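Local coordinates for lipoprotein (Mycoplasma mycoides subsp. capri, PDB 7ADK) that probably cleaves proteins as a chymotrypsin-like peptidase of the PA clan, carried on the mycoplasma cell surface as a lipoprotein, at residues Gly446-Ser449 with His450-Lys453; Arg274-Lys277 with Ala278-Gly282; Ser166-Asp169 with Glu170-Lys174. All coordinates share one frame; numbering follows the deposited sequence.

Contact 1 (Gly446-Ser449 with His450-Lys453); sequences GTNS and HVAK
His-450 and Asn-448 meet at the start of the short helix 449-452, directly after strand 442-447. This strand-to-helix junction is where chymotrypsin-like PA-clan peptidases carry their catalytic histidine. His-450 shares a hydrogen bond with Asp-539 and touches Ser-759, an arrangement consistent with the His-Asp-Ser triad of that fold.

From its CB, which lies 3.7 Å from Ser-449 C, the histidine side chain leads off the first turn of the helix to lie beside the Asn-448 amide. Its CG sits between the backbone N and the carbonyl carbon (chi1 83°), which swings the ring round to Asn-448. The ring atoms ND1 and CE1 come nearest to Asn-448 ND2, at 3.0 Å each, while CG and NE2 of His-450 stay 3.8 Å from that nitrogen, which approaches the ring obliquely. The amide plane stands almost perpendicular to the ring, at 87°. ND1 and ND2 do not bond each other; each has its own hydrogen bond to Asp-539 OD2, so that one carboxylate oxygen gathers both groups. An asparagine suits this place because its N-H can join the histidine at the aspartate, while the other end of its amide, OD1, packs against Val-451 CG2. That same methyl lies 4.1 Å above one face of the His-450 ring, offset toward the rim.

The backbone fixes the turn. Asn-448 stands at the N-cap position, and its O accepts from Ala-452 N at 2.9 Å and from Val-451 N at 3.1 Å. Lys-453 N follows with a bond to Ser-449 O. Alanine suits position 452, where its CB packs between Thr-447 and Val-543 of strand 541-546. Thr-447 gives its OG1 to Thr-425 O in hydrogen bonding, and its CG2 ends 4.0 Å from Ala-452 CB.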
ATOM      1  N   GLY B 446      -7.307  23.746  14.397  1.00 54.14           N
ATOM      2  CA  GLY B 446      -5.939  23.746  14.870  1.00 54.14           C
ATOM      3  C   GLY B 446      -5.031  23.048  13.882  1.00 54.14           C
ATOM      4  O   GLY B 446      -5.356  22.003  13.336  1.00 54.14           O
ATOM      5  N   THR B 447      -3.881  23.627  13.598  1.00 55.47           N
ATOM      6  CA  THR B 447      -2.884  23.110  12.661  1.00 55.47           C
ATOM      7  C   THR B 447      -1.516  23.626  13.097  1.00 55.47           C
ATOM      8  O   THR B 447      -1.388  24.147  14.209  1.00 55.47           O
ATOM      9  CB  THR B 447      -3.269  23.486  11.208  1.00 55.47           C
ATOM     10  OG1 THR B 447      -2.448  22.793  10.315  1.00 55.47           O
ATOM     11  CG2 THR B 447      -3.169  24.976  10.886  1.00 55.47           C
ATOM     12  N   ASN B 448      -0.498  23.550  12.250  1.00 58.43           N
ATOM     13  CA  ASN B 448       0.787  24.195  12.494  1.00 58.43           C
ATOM     14  C   ASN B 448       1.132  25.295  11.484  1.00 58.43           C
ATOM     15  O   ASN B 448       0.592  25.380  10.390  1.00 58.43           O
ATOM     16  CB  ASN B 448       1.871  23.156  12.705  1.00 58.43           C
ATOM     17  CG  ASN B 448       2.190  22.388  11.473  1.00 58.43           C
ATOM     18  OD1 ASN B 448       1.334  21.882  10.781  1.00 58.43           O
ATOM     19  ND2 ASN B 448       3.441  22.305  11.146  1.00 58.43           N
ATOM     20  N   SER B 449       1.997  26.208  11.896  1.00 61.33           N
ATOM     21  CA  SER B 449       2.275  27.479  11.215  1.00 61.33           C
ATOM     22  C   SER B 449       2.928  27.336   9.837  1.00 61.33           C
ATOM     23  O   SER B 449       2.527  28.015   8.896  1.00 61.33           O
ATOM     24  CB  SER B 449       3.125  28.374  12.112  1.00 61.33           C
ATOM     25  OG  SER B 449       3.087  29.688  11.666  1.00 61.33           O
ATOM     26  N   HIS B 450       3.846  26.389   9.641  1.00 61.26           N
ATOM     27  CA  HIS B 450       4.356  26.136   8.292  1.00 61.26           C
ATOM     28  C   HIS B 450       3.346  25.476   7.336  1.00 61.26           C
ATOM     29  O   HIS B 450       3.578  25.469   6.128  1.00 61.26           O
ATOM     30  CB  HIS B 450       5.683  25.388   8.325  1.00 61.26           C
ATOM     31  CG  HIS B 450       5.593  23.903   8.479  1.00 61.26           C
ATOM     32  ND1 HIS B 450       5.813  23.196   9.624  1.00 61.26           N
ATOM     33  CD2 HIS B 450       5.467  22.991   7.471  1.00 61.26           C
ATOM     34  CE1 HIS B 450       5.843  21.895   9.322  1.00 61.26           C
ATOM     35  NE2 HIS B 450       5.602  21.713   8.018  1.00 61.26           N
ATOM     36  N   VAL B 451       2.221  24.950   7.836  1.00 60.71           N
ATOM     37  CA  VAL B 451       1.099  24.488   7.007  1.00 60.71           C
ATOM     38  C   VAL B 451       0.141  25.634   6.734  1.00 60.71           C
ATOM     39  O   VAL B 451      -0.240  25.855   5.591  1.00 60.71           O
ATOM     40  CB  VAL B 451       0.402  23.255   7.622  1.00 60.71           C
ATOM     41  CG1 VAL B 451      -0.893  22.867   6.911  1.00 60.71           C
ATOM     42  CG2 VAL B 451       1.334  22.051   7.605  1.00 60.71           C
ATOM     43  N   ALA B 452      -0.206  26.415   7.753  1.00 61.34           N
ATOM     44  CA  ALA B 452      -1.119  27.539   7.618  1.00 61.34           C
ATOM     45  C   ALA B 452      -0.588  28.668   6.710  1.00 61.34           C
ATOM     46  O   ALA B 452      -1.379  29.368   6.088  1.00 61.34           O
ATOM     47  CB  ALA B 452      -1.450  28.057   9.012  1.00 61.34           C
ATOM     48  N   LYS B 453       0.735  28.848   6.565  1.00 64.84           N
ATOM     49  CA  LYS B 453       1.339  29.779   5.593  1.00 64.84           C
ATOM     50  C   LYS B 453       1.143  29.394   4.118  1.00 64.84           C
ATOM     51  O   LYS B 453       1.424  30.205   3.246  1.00 64.84           O
ATOM     52  CB  LYS B 453       2.790  30.138   5.955  1.00 64.84           C
ATOM     53  CG  LYS B 453       3.917  29.195   5.509  1.00 64.84           C
ATOM     54  CD  LYS B 453       5.287  29.857   5.751  1.00 64.84           C
ATOM     55  CE  LYS B 453       6.466  29.051   5.189  1.00 64.84           C
ATOM     56  NZ  LYS B 453       7.723  29.835   5.148  1.00 64.84           N
TER

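Contact 2 (Arg274-Lys277 with Ala278-Gly282); sequences RNEK and AKTVG
The Asn-275 carboxamide lies against Lys-279 and Thr-280. Its ND2 rests 3.6 Å from Lys-279 CG, on the aliphatic part of the lysine, and its OD1 faces Thr-280 OG1. A second flat group, the Arg-274 guanidinium, has one face covered by Glu-276 CG, which stands 4.0 Å above the plane over its centre; the guanidinium itself forms a salt bridge to Asp-630.

The hydroxyl of Thr-280 bonds Asn-275 O at 2.9 Å, coming from above the carbonyl plane. Threonine suits the place because its OG1, set beside its own backbone N (chi1 -52°), can reach back to the preceding turn while also bonding Lys-591 NZ. The Glu-276 and Thr-280 side chains run side by side in the same direction. Outside the two segments, Lys-591 NZ also makes a salt bridge to Glu-276 OE1, so one ammonium group ties both together.

Residues 275-277 take helical backbone angles without forming a regular helix; Arg-274 O accepts from Lys-277 N at 3.0 Å and from Ala-278 N at 3.2 Å. The chain then bends again in a pi-turn, closed by Gly-282 N on Lys-277 O at 2.8 Å. Val-281 CB and CG2 lie against the carbonyl oxygens of Lys-277 and Glu-276.

All of this belongs to the long connection between helix 220-226 and strand 289-293. Ala-278 packs on Leu-272 and Lys-277 on Ile-634 and Ile-666, while Lys-279 NZ bonds Ser-469 O, just beyond strand 461-467.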
ATOM      1  N   ARG B 274      -8.766   1.336  18.484  1.00 68.40           N
ATOM      2  CA  ARG B 274      -9.820   1.533  19.505  1.00 68.40           C
ATOM      3  C   ARG B 274     -10.635   2.809  19.292  1.00 68.40           C
ATOM      4  O   ARG B 274     -10.223   3.684  18.541  1.00 68.40           O
ATOM      5  CB  ARG B 274      -9.229   1.496  20.940  1.00 68.40           C
ATOM      6  CG  ARG B 274      -8.388   2.724  21.331  1.00 68.40           C
ATOM      7  CD  ARG B 274      -8.225   2.869  22.839  1.00 68.40           C
ATOM      8  NE  ARG B 274      -7.466   4.077  23.231  1.00 68.40           N
ATOM      9  CZ  ARG B 274      -7.179   4.455  24.467  1.00 68.40           C
ATOM     10  NH1 ARG B 274      -6.594   5.581  24.718  1.00 68.40           N
ATOM     11  NH2 ARG B 274      -7.422   3.734  25.510  1.00 68.40           N
ATOM     12  N   ASN B 275     -11.752   2.945  19.998  1.00 70.64           N
ATOM     13  CA  ASN B 275     -12.721   4.026  19.791  1.00 70.64           C
ATOM     14  C   ASN B 275     -12.167   5.427  20.102  1.00 70.64           C
ATOM     15  O   ASN B 275     -12.455   6.397  19.415  1.00 70.64           O
ATOM     16  CB  ASN B 275     -13.970   3.691  20.615  1.00 70.64           C
ATOM     17  CG  ASN B 275     -15.188   4.439  20.116  1.00 70.64           C
ATOM     18  OD1 ASN B 275     -15.341   5.636  20.278  1.00 70.64           O
ATOM     19  ND2 ASN B 275     -16.116   3.749  19.504  1.00 70.64           N
ATOM     20  N   GLU B 276     -11.314   5.552  21.109  1.00 70.73           N
ATOM     21  CA  GLU B 276     -10.693   6.836  21.461  1.00 70.73           C
ATOM     22  C   GLU B 276      -9.665   7.296  20.413  1.00 70.73           C
ATOM     23  O   GLU B 276      -9.260   8.448  20.407  1.00 70.73           O
ATOM     24  CB  GLU B 276     -10.070   6.799  22.861  1.00 70.73           C
ATOM     25  CG  GLU B 276     -10.906   6.141  23.971  1.00 70.73           C
ATOM     26  CD  GLU B 276     -12.395   6.551  24.037  1.00 70.73           C
ATOM     27  OE1 GLU B 276     -12.754   7.730  23.835  1.00 70.73           O
ATOM     28  OE2 GLU B 276     -13.237   5.674  24.323  1.00 70.73           O
ATOM     29  N   LYS B 277      -9.244   6.402  19.503  1.00 67.16           N
ATOM     30  CA  LYS B 277      -8.365   6.716  18.364  1.00 67.16           C
ATOM     31  C   LYS B 277      -9.170   7.077  17.127  1.00 67.16           C
ATOM     32  O   LYS B 277      -8.838   8.026  16.445  1.00 67.16           O
ATOM     33  CB  LYS B 277      -7.440   5.543  18.016  1.00 67.16           C
ATOM     34  CG  LYS B 277      -6.553   5.078  19.162  1.00 67.16           C
ATOM     35  CD  LYS B 277      -5.616   3.903  18.809  1.00 67.16           C
ATOM     36  CE  LYS B 277      -4.232   4.293  18.267  1.00 67.16           C
ATOM     37  NZ  LYS B 277      -3.231   4.523  19.344  1.00 67.16           N
ATOM     38  N   ALA B 278     -10.234   6.368  16.809  1.00 66.27           N
ATOM     39  CA  ALA B 278     -11.129   6.712  15.715  1.00 66.27           C
ATOM     40  C   ALA B 278     -12.516   6.186  16.035  1.00 66.27           C
ATOM     41  O   ALA B 278     -12.650   5.209  16.749  1.00 66.27           O
ATOM     42  CB  ALA B 278     -10.589   6.145  14.417  1.00 66.27           C
ATOM     43  N   LYS B 279     -13.535   6.842  15.489  1.00 67.44           N
ATOM     44  CA  LYS B 279     -14.882   6.936  16.080  1.00 67.44           C
ATOM     45  C   LYS B 279     -14.882   7.948  17.258  1.00 67.44           C
ATOM     46  O   LYS B 279     -15.950   8.400  17.663  1.00 67.44           O
ATOM     47  CB  LYS B 279     -15.496   5.544  16.341  1.00 67.44           C
ATOM     48  CG  LYS B 279     -17.026   5.490  16.495  1.00 67.44           C
ATOM     49  CD  LYS B 279     -17.798   5.724  15.193  1.00 67.44           C
ATOM     50  CE  LYS B 279     -19.291   5.501  15.411  1.00 67.44           C
ATOM     51  NZ  LYS B 279     -20.048   5.446  14.142  1.00 67.44           N
ATOM     52  N   THR B 280     -13.690   8.429  17.664  1.00 65.17           N
ATOM     53  CA  THR B 280     -13.458   9.665  18.416  1.00 65.17           C
ATOM     54  C   THR B 280     -12.425  10.601  17.767  1.00 65.17           C
ATOM     55  O   THR B 280     -12.778  11.731  17.492  1.00 65.17           O
ATOM     56  CB  THR B 280     -13.097   9.383  19.875  1.00 65.17           C
ATOM     57  OG1 THR B 280     -14.052   8.529  20.460  1.00 65.17           O
ATOM     58  CG2 THR B 280     -13.057  10.661  20.694  1.00 65.17           C
ATOM     59  N   VAL B 281     -11.167  10.208  17.534  1.00 62.50           N
ATOM     60  CA  VAL B 281     -10.074  11.189  17.264  1.00 62.50           C
ATOM     61  C   VAL B 281      -9.707  11.422  15.797  1.00 62.50           C
ATOM     62  O   VAL B 281      -9.695  12.560  15.345  1.00 62.50           O
ATOM     63  CB  VAL B 281      -8.837  10.881  18.134  1.00 62.50           C
ATOM     64  CG1 VAL B 281      -7.543  11.554  17.681  1.00 62.50           C
ATOM     65  CG2 VAL B 281      -9.143  11.298  19.572  1.00 62.50           C
ATOM     66  N   GLY B 282      -9.323  10.397  15.050  1.00 59.09           N
ATOM     67  CA  GLY B 282      -8.853  10.520  13.664  1.00 59.09           C
ATOM     68  C   GLY B 282      -9.939  10.492  12.613  1.00 59.09           C
ATOM     69  O   GLY B 282      -9.711  10.611  11.418  1.00 59.09           O
TER

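Contact 3 (Ser166-Asp169 with Glu170-Lys174); sequences SGYD and EYTKK
Asp-169 O is gripped by two donors from the next helical turn: Thr-172 OG1 at 2.7 Å and Lys-173 N at 3.3 Å. The hydroxyl comes in tilted 19° from the carbonyl plane. Threonine serves well here, since with OG1 between its backbone N and carbonyl carbon (chi1 79°) the hydroxyl folds back onto the helix. That leaves the CG2 methyl directed at Tyr-168, where it sits over one face of the ring in a CH-pi contact, 3.8 Å from the centroid. The backbone beneath joins the same pair, Thr-172 N bonding Tyr-168 O at 3.0 Å.

On another side of the helix, Glu-170 CG packs on Gly-167 O, and Glu-170 OE1 forms a salt bridge with Lys-174 NZ at 2.9 Å, a one-turn pairing at the helix end.

The two tyrosines fasten helix 165-173 to its surroundings: Tyr-168 bonds Asp-614 and stacks on Phe-159, and Tyr-171 bonds Asp-183 of helix 176-192. From that following helix Arg-179 reaches back to the carbonyl oxygens of Tyr-171 and Thr-172.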
ATOM      1  N   SER B 166      20.465 -10.435  32.823  1.00 96.04           N
ATOM      2  CA  SER B 166      20.811  -9.963  34.178  1.00 96.04           C
ATOM      3  C   SER B 166      21.058  -8.455  34.242  1.00 96.04           C
ATOM      4  O   SER B 166      20.777  -7.813  35.253  1.00 96.04           O
ATOM      5  CB  SER B 166      22.060 -10.698  34.666  1.00 96.04           C
ATOM      6  OG  SER B 166      23.130 -10.505  33.768  1.00 96.04           O
ATOM      7  N   GLY B 167      21.573  -7.877  33.157  1.00 92.23           N
ATOM      8  CA  GLY B 167      21.829  -6.457  32.989  1.00 92.23           C
ATOM      9  C   GLY B 167      20.589  -5.679  32.560  1.00 92.23           C
ATOM     10  O   GLY B 167      20.390  -4.555  33.007  1.00 92.23           O
ATOM     11  N   TYR B 168      19.685  -6.305  31.813  1.00 88.29           N
ATOM     12  CA  TYR B 168      18.349  -5.761  31.596  1.00 88.29           C
ATOM     13  C   TYR B 168      17.522  -5.711  32.892  1.00 88.29           C
ATOM     14  O   TYR B 168      16.946  -4.667  33.192  1.00 88.29           O
ATOM     15  CB  TYR B 168      17.654  -6.540  30.478  1.00 88.29           C
ATOM     16  CG  TYR B 168      16.196  -6.175  30.320  1.00 88.29           C
ATOM     17  CD1 TYR B 168      15.829  -4.967  29.700  1.00 88.29           C
ATOM     18  CD2 TYR B 168      15.211  -7.026  30.847  1.00 88.29           C
ATOM     19  CE1 TYR B 168      14.475  -4.608  29.616  1.00 88.29           C
ATOM     20  CE2 TYR B 168      13.862  -6.673  30.762  1.00 88.29           C
ATOM     21  CZ  TYR B 168      13.492  -5.459  30.153  1.00 88.29           C
ATOM     22  OH  TYR B 168      12.189  -5.104  30.115  1.00 88.29           O
ATOM     23  N   ASP B 169      17.513  -6.769  33.714  1.00 90.64           N
ATOM     24  CA  ASP B 169      16.790  -6.779  34.993  1.00 90.64           C
ATOM     25  C   ASP B 169      17.158  -5.597  35.890  1.00 90.64           C
ATOM     26  O   ASP B 169      16.272  -4.973  36.468  1.00 90.64           O
ATOM     27  CB  ASP B 169      17.056  -8.085  35.760  1.00 90.64           C
ATOM     28  CG  ASP B 169      16.151  -9.258  35.396  1.00 90.64           C
ATOM     29  OD1 ASP B 169      15.093  -9.061  34.772  1.00 90.64           O
ATOM     30  OD2 ASP B 169      16.453 -10.388  35.828  1.00 90.64           O
ATOM     31  N   GLU B 170      18.433  -5.235  36.010  1.00 89.95           N
ATOM     32  CA  GLU B 170      18.803  -4.050  36.798  1.00 89.95           C
ATOM     33  C   GLU B 170      18.366  -2.728  36.140  1.00 89.95           C
ATOM     34  O   GLU B 170      18.001  -1.800  36.854  1.00 89.95           O
ATOM     35  CB  GLU B 170      20.287  -4.061  37.172  1.00 89.95           C
ATOM     36  CG  GLU B 170      21.244  -3.961  35.989  1.00 89.95           C
ATOM     37  CD  GLU B 170      22.655  -3.551  36.403  1.00 89.95           C
ATOM     38  OE1 GLU B 170      23.162  -2.526  35.895  1.00 89.95           O
ATOM     39  OE2 GLU B 170      23.250  -4.229  37.265  1.00 89.95           O
ATOM     40  N   TYR B 171      18.305  -2.631  34.810  1.00 84.92           N
ATOM     41  CA  TYR B 171      17.737  -1.469  34.124  1.00 84.92           C
ATOM     42  C   TYR B 171      16.230  -1.341  34.397  1.00 84.92           C
ATOM     43  O   TYR B 171      15.724  -0.236  34.597  1.00 84.92           O
ATOM     44  CB  TYR B 171      18.076  -1.509  32.629  1.00 84.92           C
ATOM     45  CG  TYR B 171      17.745  -0.229  31.887  1.00 84.92           C
ATOM     46  CD1 TYR B 171      18.720   0.752  31.636  1.00 84.92           C
ATOM     47  CD2 TYR B 171      16.431  -0.017  31.449  1.00 84.92           C
ATOM     48  CE1 TYR B 171      18.382   1.934  30.951  1.00 84.92           C
ATOM     49  CE2 TYR B 171      16.083   1.173  30.798  1.00 84.92           C
ATOM     50  CZ  TYR B 171      17.059   2.146  30.529  1.00 84.92           C
ATOM     51  OH  TYR B 171      16.689   3.271  29.870  1.00 84.92           O
ATOM     52  N   THR B 172      15.495  -2.451  34.504  1.00 86.63           N
ATOM     53  CA  THR B 172      14.082  -2.399  34.905  1.00 86.63           C
ATOM     54  C   THR B 172      13.912  -1.837  36.318  1.00 86.63           C
ATOM     55  O   THR B 172      12.955  -1.112  36.567  1.00 86.63           O
ATOM     56  CB  THR B 172      13.337  -3.745  34.798  1.00 86.63           C
ATOM     57  OG1 THR B 172      13.615  -4.613  35.869  1.00 86.63           O
ATOM     58  CG2 THR B 172      13.583  -4.501  33.519  1.00 86.63           C
ATOM     59  N   LYS B 173      14.843  -2.116  37.235  1.00 86.69           N
ATOM     60  CA  LYS B 173      14.775  -1.708  38.654  1.00 86.69           C
ATOM     61  C   LYS B 173      15.319  -0.299  38.933  1.00 86.69           C
ATOM     62  O   LYS B 173      14.873   0.344  39.882  1.00 86.69           O
ATOM     63  CB  LYS B 173      15.443  -2.780  39.535  1.00 86.69           C
ATOM     64  CG  LYS B 173      14.664  -4.099  39.467  1.00 86.69           C
ATOM     65  CD  LYS B 173      15.196  -5.200  40.385  1.00 86.69           C
ATOM     66  CE  LYS B 173      16.635  -5.610  40.060  1.00 86.69           C
ATOM     67  NZ  LYS B 173      17.091  -6.704  40.942  1.00 86.69           N
ATOM     68  N   LYS B 174      16.215   0.221  38.094  1.00 83.10           N
ATOM     69  CA  LYS B 174      16.708   1.615  38.089  1.00 83.10           C
ATOM     70  C   LYS B 174      15.583   2.652  37.982  1.00 83.10           C
ATOM     71  O   LYS B 174      14.537   2.386  37.393  1.00 83.10           O
ATOM     72  CB  LYS B 174      17.735   1.780  36.951  1.00 83.10           C
ATOM     73  CG  LYS B 174      19.116   1.244  37.352  1.00 83.10           C
ATOM     74  CD  LYS B 174      20.123   1.214  36.198  1.00 83.10           C
ATOM     75  CE  LYS B 174      21.336   0.385  36.625  1.00 83.10           C
ATOM     76  NZ  LYS B 174      22.341   0.185  35.564  1.00 83.10           N
TER

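Along the chain the order is contact 3, contact 2, contact 1, each complete before the next begins. Contacts 1 and 2 have centres about 23 Å apart and nearest atoms about 11 Å, while contact 3 is about 43 Å, centre to centre, from contact 1 and 36 Å from contact 2. Contact 1 holds the probable catalytic histidine, its likely partners Asp-539 and Ser-759 lying outside it; its centre is about 10 Å from the centre of the chain. Contact 2 lies in the connection leading into strand 289-293, whose Glu-290 touches Thr-447 and Val-451 of contact 1. Contact 3, in the outlying helix 165-173, brings Asp-169 against an aromatic side chain of another protein.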